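Local coordinates for protein cellulose 1,4-beta-cellobiosidase (Thermobifida fusca, PDB 4JJJ) that probably hydrolyses cellulose to release cellobiose, the chain here being the family 48 glycoside hydrolase domain of a longer protein, at residues S467-S472 with L488-V493; N412-F417 with S496-V501. The protein carries 1 engineered substitution. All coordinates share one frame; numbering follows the deposited sequence.

Contact 1 of 2, residues S467-S472 with L488-V493; sequences SDLEWS and LHVQVV. With ZN (zinc ion), chain B.
Val490 CB sits over one face of the Trp471 indole, 3.6 Å from the centroid of the six-membered ring and 18° off its normal. This is a CH-pi contact. CG2 of the same valine covers that face nearer the rim. Trp471 CG is anti to its own carbonyl carbon (chi1 -68°), and the ring lies alongside Val490, both side chains pointing the same way. On the same face of the sheet, Leu469 CD2 meets Val492 CG2 at 3.7 Å. On the other face, Ser472 OG packs on His489 CB at 3.3 Å. A two-stranded antiparallel sheet sets these pairs. Glu470 with Gln491 and Ser472 with His489 are hydrogen-bonded pairs. Leu469 with Val492 and Trp471 with Val490 are non-hydrogen-bonded ones. Farther out, Trp471 NE1 donates to Asn412 O, and Trp447 of helix 435-450 packs on Val490 and Val492. An alanine in place of Trp471 would probably leave Val490 without its aromatic cover and the Asn412 carbonyl without this donor. In one of its two modelled conformers Asp468 OD2 lies 2.0 Å from a zinc ion, whose position overlaps a modelled water, so this site is probably only partly occupied. The hairpin thus has an apolar face turned to the helices and a polar face of Glu470, Ser472, His489 and Gln491, with the zinc site, where occupied, at the Asp468 end.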
ATOM      1  N   SER A 467       9.169 -13.930  -8.764  1.00  6.94           N
ATOM      2  CA  SER A 467       9.315 -13.312  -7.493  1.00  8.93           C
ATOM      3  C   SER A 467      10.141 -12.029  -7.569  1.00  9.39           C
ATOM      4  O   SER A 467       9.604 -10.918  -7.439  1.00 12.04           O
ATOM      5  CB  SER A 467       9.903 -14.305  -6.461  1.00 10.63           C
ATOM      6  OG  SER A 467      10.173 -13.578  -5.255  1.00 13.60           O
ATOM      7  N   ASP A 468      11.424 -12.124  -7.889  0.50  8.46           N
ATOM      8  CA  ASP A 468      12.295 -10.940  -7.901  0.50  8.51           C
ATOM      9  C   ASP A 468      12.630 -10.548  -9.307  0.50  8.05           C
ATOM     10  O   ASP A 468      12.966 -11.413 -10.155  0.50  7.91           O
ATOM     11  CB  ASP A 468      13.587 -11.237  -7.106  0.50  9.29           C
ATOM     12  CG  ASP A 468      14.403 -10.019  -6.793  0.50 11.29           C
ATOM     13  OD1 ASP A 468      13.857  -8.941  -6.400  0.50 11.62           O
ATOM     14  OD2 ASP A 468      15.658 -10.197  -6.855  0.50 10.78           O
ATOM     15  N   LEU A 469      12.591  -9.244  -9.564  1.00  7.00           N
ATOM     16  CA  LEU A 469      12.861  -8.677 -10.842  1.00  6.83           C
ATOM     17  C   LEU A 469      14.120  -7.778 -10.742  1.00  7.19           C
ATOM     18  O   LEU A 469      14.365  -7.172  -9.706  1.00  7.64           O
ATOM     19  CB  LEU A 469      11.716  -7.809 -11.288  1.00  7.09           C
ATOM     20  CG  LEU A 469      10.350  -8.489 -11.394  1.00  6.53           C
ATOM     21  CD1 LEU A 469       9.309  -7.547 -11.826  1.00  6.82           C
ATOM     22  CD2 LEU A 469      10.375  -9.700 -12.316  1.00  6.06           C
ATOM     23  N   GLU A 470      14.896  -7.724 -11.836  0.50  6.18           N
ATOM     24  CA  GLU A 470      16.044  -6.842 -11.969  0.50  6.18           C
ATOM     25  C   GLU A 470      15.862  -5.949 -13.195  0.50  6.16           C
ATOM     26  O   GLU A 470      15.672  -6.459 -14.345  0.50  6.89           O
ATOM     27  CB  GLU A 470      17.347  -7.615 -12.155  0.50  5.76           C
ATOM     28  CG  GLU A 470      18.599  -6.704 -12.187  0.50  5.81           C
ATOM     29  CD  GLU A 470      19.067  -6.100 -10.879  0.50  6.57           C
ATOM     30  OE1 GLU A 470      18.581  -6.530  -9.834  0.50  8.55           O
ATOM     31  OE2 GLU A 470      19.915  -5.185 -10.903  0.50  7.34           O
ATOM     32  N   TRP A 471      15.844  -4.645 -12.960  1.00  6.05           N
ATOM     33  CA  TRP A 471      15.553  -3.651 -13.971  1.00  6.14           C
ATOM     34  C   TRP A 471      16.894  -2.987 -14.444  1.00  6.69           C
ATOM     35  O   TRP A 471      17.854  -2.870 -13.702  1.00  7.20           O
ATOM     36  CB  TRP A 471      14.733  -2.541 -13.318  1.00  6.04           C
ATOM     37  CG  TRP A 471      13.374  -3.022 -12.939  1.00  5.77           C
ATOM     38  CD1 TRP A 471      12.938  -3.522 -11.746  1.00  6.10           C
ATOM     39  CD2 TRP A 471      12.257  -3.178 -13.883  1.00  6.60           C
ATOM     40  NE1 TRP A 471      11.607  -4.006 -11.848  1.00  6.73           N
ATOM     41  CE2 TRP A 471      11.177  -3.775 -13.145  1.00  6.06           C
ATOM     42  CE3 TRP A 471      12.079  -2.841 -15.203  1.00  6.53           C
ATOM     43  CZ2 TRP A 471       9.975  -4.095 -13.742  1.00  7.10           C
ATOM     44  CZ3 TRP A 471      10.850  -3.090 -15.763  1.00  7.41           C
ATOM     45  CH2 TRP A 471       9.862  -3.751 -15.083  1.00  7.39           C
ATOM     46  N   SER A 472      16.871  -2.538 -15.680  1.00  6.89           N
ATOM     47  CA  SER A 472      17.945  -1.815 -16.227  1.00  6.84           C
ATOM     48  C   SER A 472      17.439  -0.847 -17.276  1.00  6.53           C
ATOM     49  O   SER A 472      16.428  -1.075 -17.902  1.00  7.48           O
ATOM     50  CB  SER A 472      19.041  -2.735 -16.753  1.00  6.68           C
ATOM     51  OG  SER A 472      18.563  -3.576 -17.765  1.00  7.98           O
ATOM     52  N   LEU A 488      14.707  -0.122 -22.153  1.00  7.40           N
ATOM     53  CA  LEU A 488      14.231  -0.411 -20.811  1.00  6.72           C
ATOM     54  C   LEU A 488      13.990  -1.909 -20.667  1.00  6.42           C
ATOM     55  O   LEU A 488      13.308  -2.522 -21.497  1.00  7.16           O
ATOM     56  CB  LEU A 488      12.899   0.276 -20.641  1.00  6.52           C
ATOM     57  CG  LEU A 488      12.237  -0.015 -19.256  1.00  6.89           C
ATOM     58  CD1 LEU A 488      13.081   0.383 -18.073  1.00  7.11           C
ATOM     59  CD2 LEU A 488      10.876   0.721 -19.334  1.00  7.49           C
ATOM     60  N   HIS A 489      14.673  -2.511 -19.704  1.00  6.69           N
ATOM     61  CA  HIS A 489      14.725  -3.933 -19.583  1.00  7.01           C
ATOM     62  C   HIS A 489      14.394  -4.488 -18.214  1.00  7.02           C
ATOM     63  O   HIS A 489      14.679  -3.898 -17.245  1.00  6.63           O
ATOM     64  CB  HIS A 489      16.186  -4.445 -19.883  1.00  8.11           C
ATOM     65  CG  HIS A 489      16.731  -3.974 -21.158  1.00  8.85           C
ATOM     66  ND1 HIS A 489      16.525  -4.674 -22.316  1.00  9.90           N
ATOM     67  CD2 HIS A 489      17.495  -2.909 -21.473  1.00 11.26           C
ATOM     68  CE1 HIS A 489      17.124  -4.048 -23.307  1.00 13.19           C
ATOM     69  NE2 HIS A 489      17.757  -2.991 -22.807  1.00 13.62           N
ATOM     70  N   VAL A 490      13.799  -5.664 -18.196  1.00  6.55           N
ATOM     71  CA  VAL A 490      13.609  -6.380 -16.986  1.00  6.79           C
ATOM     72  C   VAL A 490      13.967  -7.873 -17.216  1.00  6.57           C
ATOM     73  O   VAL A 490      13.622  -8.497 -18.273  1.00  6.85           O
ATOM     74  CB  VAL A 490      12.136  -6.248 -16.487  1.00  6.85           C
ATOM     75  CG1 VAL A 490      11.131  -6.913 -17.425  1.00  6.92           C
ATOM     76  CG2 VAL A 490      11.979  -6.937 -15.158  1.00  6.72           C
ATOM     77  N   GLN A 491      14.544  -8.480 -16.167  1.00  6.77           N
ATOM     78  CA  GLN A 491      14.777  -9.926 -16.138  1.00  7.83           C
ATOM     79  C   GLN A 491      14.274 -10.468 -14.761  1.00  7.56           C
ATOM     80  O   GLN A 491      14.329  -9.748 -13.724  1.00  8.73           O
ATOM     81  CB  GLN A 491      16.259 -10.309 -16.506  1.00  8.63           C
ATOM     82  CG  GLN A 491      17.228  -9.749 -15.544  1.00  9.79           C
ATOM     83  CD  GLN A 491      18.667 -10.122 -15.890  1.00  9.77           C
ATOM     84  OE1 GLN A 491      18.936 -11.229 -16.310  1.00  9.23           O
ATOM     85  NE2 GLN A 491      19.553  -9.245 -15.460  1.00  9.41           N
ATOM     86  N   VAL A 492      13.722 -11.663 -14.834  1.00  7.92           N
ATOM     87  CA  VAL A 492      13.250 -12.379 -13.655  1.00  7.16           C
ATOM     88  C   VAL A 492      14.476 -13.109 -13.107  1.00  7.67           C
ATOM     89  O   VAL A 492      15.066 -13.939 -13.846  1.00  8.44           O
ATOM     90  CB  VAL A 492      12.117 -13.355 -13.987  1.00  8.55           C
ATOM     91  CG1 VAL A 492      11.671 -14.122 -12.740  1.00  8.94           C
ATOM     92  CG2 VAL A 492      10.965 -12.556 -14.628  1.00  8.96           C
ATOM     93  N   VAL A 493      14.818 -12.847 -11.856  1.00  8.20           N
ATOM     94  CA  VAL A 493      15.977 -13.479 -11.220  1.00  8.64           C
ATOM     95  C   VAL A 493      15.654 -14.446 -10.085  1.00  9.91           C
ATOM     96  O   VAL A 493      16.576 -15.047  -9.492  1.00 10.47           O
ATOM     97  CB  VAL A 493      17.004 -12.416 -10.764  1.00  8.08           C
ATOM     98  CG1 VAL A 493      17.504 -11.650 -12.018  1.00  8.05           C
ATOM     99  CG2 VAL A 493      16.462 -11.477  -9.766  1.00  9.09           C
TER
HETATM  100 ZN    ZN B 733      16.996  -8.737  -6.530  0.50 16.21          ZN
HETATM  101  O   HOH W   1      15.609  -7.249  -5.301  0.50 14.71           O
HETATM  102  O   HOH W   2      16.335  -8.010  -8.315  0.50  9.86           O
HETATM  103  O   HOH W   3      17.388  -5.943 -16.529  1.00  9.57           O
HETATM  104  O   HOH W   4      16.501  -8.854  -6.295  0.50 44.95           O
HETATM  105  O   HOH W   5      16.607  -8.222  -4.624  0.50 28.42           O
HETATM  106  O   HOH W   6      18.923  -9.804  -7.099  0.50 24.20           O

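Contact 2 of 2, residues N412-F417 with S496-V501; sequences NNWFGF and SQDVGV. With BGC (beta-D-glucopyranose), chain C; GLC (alpha-D-glucopyranose), chain D; BGC (beta-D-glucopyranose), chain E.
Gly416 and Val501 bring the backbones closest, with their CA atoms 5.4 Å apart near the N-terminal ends of helices 416-432 and 499-516. In this (alpha/alpha)6 domain the contact lines the glycan pocket. No hydrogen bond joins the two segments directly. Val501 fills the junction with its two methyls. CG1, anti to the backbone N (chi1 167°), meets the edge of the Phe415 ring at CD2, 3.7 Å away. CG2 lies against Trp414 CZ2 and Gly416 CA. The Trp414 indole is sandwiched. Glucose units cover one face, and Gly416 CA lies 3.3 Å above the centre of the other. Gly416, having no side chain, lets its CA lie this close over the indole. Trp420 meets Trp414 edge-to-face. One sugar site is modelled as overlapping alpha and beta anomers, and the next glucose packs on Trp414 CZ3 and Phe417 CZ. Asp498 is the N-cap of helix 499-516. Its OD1 accepts from Val501 N at 3.0 Å, from above the carboxylate plane, and weakly from Gly500 N. Ser496 OG accepts from Asp498 N in an ST turn, which helps position the cap. Asp498 OD2 lies 2.7 Å from O6 of the beta anomer. One water bridges the segments: it accepts from Trp414 NE1 at 2.9 Å and donates to Asp498 OD2 at 2.8 Å.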
ATOM      1  N   ASN A 412      10.395  -1.611  -6.879  1.00  5.41           N
ATOM      2  CA  ASN A 412       9.781  -2.305  -7.989  1.00  5.19           C
ATOM      3  C   ASN A 412      10.437  -3.644  -8.368  1.00  5.38           C
ATOM      4  O   ASN A 412      10.147  -4.248  -9.413  1.00  5.40           O
ATOM      5  CB  ASN A 412       9.643  -1.414  -9.264  1.00  4.55           C
ATOM      6  CG  ASN A 412       8.596  -1.896 -10.198  1.00  4.96           C
ATOM      7  OD1 ASN A 412       7.494  -2.339  -9.795  1.00  4.43           O
ATOM      8  ND2 ASN A 412       8.918  -1.788 -11.529  1.00  4.54           N
ATOM      9  N   ASN A 413      11.277  -4.188  -7.496  1.00  5.23           N
ATOM     10  CA  ASN A 413      11.869  -5.502  -7.754  1.00  5.64           C
ATOM     11  C   ASN A 413      10.862  -6.652  -7.458  1.00  6.21           C
ATOM     12  O   ASN A 413      11.024  -7.770  -7.890  1.00  7.61           O
ATOM     13  CB  ASN A 413      13.108  -5.617  -6.934  1.00  6.31           C
ATOM     14  CG  ASN A 413      14.273  -4.805  -7.506  1.00  6.68           C
ATOM     15  OD1 ASN A 413      14.121  -3.979  -8.407  1.00  6.84           O
ATOM     16  ND2 ASN A 413      15.461  -5.026  -6.933  1.00  7.67           N
ATOM     17  N   TRP A 414       9.843  -6.395  -6.624  1.00  5.75           N
ATOM     18  CA  TRP A 414       8.819  -7.482  -6.326  1.00  5.41           C
ATOM     19  C   TRP A 414       7.839  -7.639  -7.413  1.00  5.45           C
ATOM     20  O   TRP A 414       7.139  -6.666  -7.774  1.00  5.52           O
ATOM     21  CB  TRP A 414       8.109  -7.040  -5.068  1.00  5.24           C
ATOM     22  CG  TRP A 414       7.129  -8.087  -4.593  1.00  5.24           C
ATOM     23  CD1 TRP A 414       7.375  -9.441  -4.436  1.00  5.84           C
ATOM     24  CD2 TRP A 414       5.793  -7.851  -4.119  1.00  5.32           C
ATOM     25  NE1 TRP A 414       6.248 -10.066  -3.983  1.00  5.62           N
ATOM     26  CE2 TRP A 414       5.260  -9.120  -3.770  1.00  5.21           C
ATOM     27  CE3 TRP A 414       4.973  -6.735  -4.075  1.00  5.25           C
ATOM     28  CZ2 TRP A 414       3.965  -9.234  -3.285  1.00  5.49           C
ATOM     29  CZ3 TRP A 414       3.720  -6.853  -3.604  1.00  5.56           C
ATOM     30  CH2 TRP A 414       3.206  -8.103  -3.220  1.00  5.11           C
ATOM     31  N   PHE A 415       7.775  -8.846  -7.979  1.00  5.32           N
ATOM     32  CA  PHE A 415       6.793  -9.177  -9.005  1.00  5.32           C
ATOM     33  C   PHE A 415       5.351  -8.993  -8.573  1.00  5.15           C
ATOM     34  O   PHE A 415       4.524  -8.789  -9.464  1.00  6.02           O
ATOM     35  CB  PHE A 415       7.016 -10.567  -9.560  1.00  5.76           C
ATOM     36  CG  PHE A 415       6.085 -10.986 -10.633  1.00  5.89           C
ATOM     37  CD1 PHE A 415       6.266 -10.618 -11.978  1.00  6.60           C
ATOM     38  CD2 PHE A 415       5.008 -11.760 -10.325  1.00  6.67           C
ATOM     39  CE1 PHE A 415       5.423 -11.034 -12.985  1.00  6.49           C
ATOM     40  CE2 PHE A 415       4.131 -12.175 -11.305  1.00  6.15           C
ATOM     41  CZ  PHE A 415       4.358 -11.831 -12.654  1.00  6.14           C
ATOM     42  N   GLY A 416       5.102  -9.022  -7.299  1.00  5.14           N
ATOM     43  CA  GLY A 416       3.728  -8.801  -6.824  1.00  5.12           C
ATOM     44  C   GLY A 416       3.123  -7.525  -7.349  1.00  4.91           C
ATOM     45  O   GLY A 416       1.926  -7.472  -7.642  1.00  4.93           O
ATOM     46  N   PHE A 417       3.895  -6.442  -7.480  1.00  4.92           N
ATOM     47  CA  PHE A 417       3.284  -5.223  -7.925  1.00  4.89           C
ATOM     48  C   PHE A 417       2.854  -5.299  -9.378  1.00  4.58           C
ATOM     49  O   PHE A 417       1.927  -4.634  -9.812  1.00  4.59           O
ATOM     50  CB  PHE A 417       4.275  -4.080  -7.745  1.00  5.01           C
ATOM     51  CG  PHE A 417       4.357  -3.493  -6.380  1.00  5.29           C
ATOM     52  CD1 PHE A 417       3.214  -3.091  -5.692  1.00  5.58           C
ATOM     53  CD2 PHE A 417       5.567  -3.423  -5.756  1.00  5.94           C
ATOM     54  CE1 PHE A 417       3.316  -2.493  -4.408  1.00  5.76           C
ATOM     55  CE2 PHE A 417       5.652  -2.874  -4.510  1.00  5.87           C
ATOM     56  CZ  PHE A 417       4.546  -2.409  -3.854  1.00  5.90           C
ATOM     57  N   SER A 496       9.044 -18.150  -6.896  1.00  6.85           N
ATOM     58  CA  SER A 496       8.475 -18.566  -5.604  1.00  7.07           C
ATOM     59  C   SER A 496       7.198 -19.374  -5.833  1.00  7.42           C
ATOM     60  O   SER A 496       6.743 -19.549  -6.946  1.00  7.46           O
ATOM     61  CB  SER A 496       8.153 -17.336  -4.783  1.00  7.91           C
ATOM     62  OG  SER A 496       6.922 -16.879  -5.158  1.00 10.32           O
ATOM     63  N   GLN A 497       6.627 -19.781  -4.705  1.00  7.58           N
ATOM     64  CA  GLN A 497       5.271 -20.291  -4.631  1.00  7.02           C
ATOM     65  C   GLN A 497       4.304 -19.337  -3.827  1.00  6.46           C
ATOM     66  O   GLN A 497       3.378 -19.764  -3.152  1.00  6.39           O
ATOM     67  CB  GLN A 497       5.287 -21.687  -3.984  1.00  7.40           C
ATOM     68  CG  GLN A 497       6.004 -22.714  -4.861  1.00  8.81           C
ATOM     69  CD  GLN A 497       5.715 -24.106  -4.393  1.00 10.21           C
ATOM     70  OE1 GLN A 497       5.803 -24.390  -3.200  1.00  9.87           O
ATOM     71  NE2 GLN A 497       5.409 -24.999  -5.314  1.00  9.21           N
ATOM     72  N   ASP A 498       4.602 -18.058  -3.891  1.00  5.81           N
ATOM     73  CA  ASP A 498       3.838 -17.072  -3.121  1.00  5.51           C
ATOM     74  C   ASP A 498       2.380 -17.171  -3.565  1.00  5.60           C
ATOM     75  O   ASP A 498       2.079 -16.878  -4.677  1.00  5.83           O
ATOM     76  CB  ASP A 498       4.446 -15.709  -3.344  1.00  5.40           C
ATOM     77  CG  ASP A 498       3.794 -14.644  -2.608  1.00  5.98           C
ATOM     78  OD1 ASP A 498       2.548 -14.592  -2.552  1.00  5.76           O
ATOM     79  OD2 ASP A 498       4.505 -13.695  -2.127  1.00  6.88           O
ATOM     80  N   VAL A 499       1.541 -17.500  -2.607  1.00  5.29           N
ATOM     81  CA  VAL A 499       0.152 -17.874  -2.984  1.00  5.41           C
ATOM     82  C   VAL A 499      -0.657 -16.609  -3.333  1.00  5.26           C
ATOM     83  O   VAL A 499      -1.621 -16.705  -4.092  1.00  5.57           O
ATOM     84  CB  VAL A 499      -0.554 -18.758  -1.961  1.00  5.50           C
ATOM     85  CG1 VAL A 499       0.244 -20.076  -1.814  1.00  5.77           C
ATOM     86  CG2 VAL A 499      -0.720 -18.052  -0.615  1.00  5.80           C
ATOM     87  N   GLY A 500      -0.302 -15.488  -2.713  1.00  5.67           N
ATOM     88  CA  GLY A 500      -0.980 -14.207  -2.960  1.00  4.85           C
ATOM     89  C   GLY A 500      -0.690 -13.761  -4.392  1.00  4.81           C
ATOM     90  O   GLY A 500      -1.587 -13.367  -5.176  1.00  4.94           O
ATOM     91  N   VAL A 501       0.586 -13.790  -4.744  1.00  5.44           N
ATOM     92  CA  VAL A 501       1.033 -13.399  -6.071  1.00  5.64           C
ATOM     93  C   VAL A 501       0.400 -14.356  -7.097  1.00  5.25           C
ATOM     94  O   VAL A 501      -0.040 -13.950  -8.136  1.00  5.80           O
ATOM     95  CB  VAL A 501       2.582 -13.460  -6.162  1.00  5.85           C
ATOM     96  CG1 VAL A 501       3.022 -13.354  -7.632  1.00  6.58           C
ATOM     97  CG2 VAL A 501       3.166 -12.400  -5.297  1.00  6.58           C
TER
HETATM   98  C2  BGC C   1       8.041  -9.874  -0.940  0.50  5.92           C
HETATM   99  C3  BGC C   1       7.289  -8.928  -0.011  0.50  5.25           C
HETATM  100  C4  BGC C   1       5.848  -9.427   0.225  0.50  4.54           C
HETATM  101  C5  BGC C   1       5.715 -10.928   0.549  0.50  4.76           C
HETATM  102  C6  BGC C   1       4.280 -11.449   0.441  0.50  4.76           C
HETATM  103  C1  BGC C   1       7.883 -11.310  -0.499  0.50  6.37           C
HETATM  104  O1  BGC C   1       8.575 -12.130  -1.497  0.50  9.23           O
HETATM  105  O2  BGC C   1       9.432  -9.415  -0.879  0.50  5.66           O
HETATM  106  O3  BGC C   1       7.265  -7.600  -0.545  0.50  5.82           O
HETATM  107  O4  BGC C   1       5.204  -8.719   1.285  0.50  3.63           O
HETATM  108  O5  BGC C   1       6.493 -11.696  -0.369  0.50  5.70           O
HETATM  109  O6  BGC C   1       3.773 -11.395  -0.868  0.50  4.84           O
HETATM  110  C1  GLC D   1       7.809 -11.589  -0.139  0.50 13.96           C
HETATM  111  C2  GLC D   1       8.109 -10.202  -0.544  0.50 13.76           C
HETATM  112  C3  GLC D   1       7.337  -9.197   0.351  0.50 13.44           C
HETATM  113  C4  GLC D   1       5.833  -9.489   0.320  0.50 11.25           C
HETATM  114  C5  GLC D   1       5.670 -10.973   0.660  0.50 11.33           C
HETATM  115  C6  GLC D   1       4.270 -11.507   0.584  0.50 11.62           C
HETATM  116  O1  GLC D   1       8.282 -11.625   1.149  0.50 14.06           O
HETATM  117  O2  GLC D   1       9.551  -9.927  -0.265  0.50 14.86           O
HETATM  118  O3  GLC D   1       7.636  -7.856   0.001  0.50 14.63           O
HETATM  119  O4  GLC D   1       5.170  -8.730   1.353  0.50  9.67           O
HETATM  120  O5  GLC D   1       6.415 -11.776  -0.259  0.50 12.92           O
HETATM  121  O6  GLC D   1       3.835 -11.416  -0.727  0.50 12.02           O
HETATM  122  C2  BGC E   2       3.392  -7.419   2.060  0.50  2.90           C
HETATM  123  C3  BGC E   2       2.338  -6.376   1.699  0.50  2.77           C
HETATM  124  C4  BGC E   2       2.988  -5.201   0.910  0.50  2.76           C
HETATM  125  C5  BGC E   2       3.900  -5.702  -0.237  0.50  2.74           C
HETATM  126  C6  BGC E   2       4.652  -4.550  -0.860  0.50  2.74           C
HETATM  127  C1  BGC E   2       4.189  -7.860   0.846  0.50  3.11           C
HETATM  128  O2  BGC E   2       2.759  -8.571   2.601  0.50  2.92           O
HETATM  129  O3  BGC E   2       1.723  -5.936   2.935  0.50  2.86           O
HETATM  130  O4  BGC E   2       1.932  -4.360   0.403  0.50  2.67           O
HETATM  131  O5  BGC E   2       4.803  -6.675   0.303  0.50  2.90           O
HETATM  132  O6  BGC E   2       5.427  -3.867   0.108  0.50  2.72           O
HETATM  133  O   HOH W   7       6.595 -12.897  -3.740  1.00  8.10           O

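How the contacts relate
Along the chain, residues 412-417 come first and lead into helix 416-432. Helix 435-450 follows, then strand 465-473, and contact 1 pairs this strand with 488-496 across a connection of 14 residues. Strand 488-496 runs almost directly into helix 499-516, whose start closes the larger loop of contact 2. Contact 1 is therefore nested within contact 2; the two do not cross. Their centres lie about 13 Å apart, and they touch. Probable backbone hydrogen bonds run from Leu469 N to Asn413 O and from Phe415 N to Ser467 O. The first strand of the hairpin is thus tied to the pocket-lining segment, and the second leads to the helix facing it.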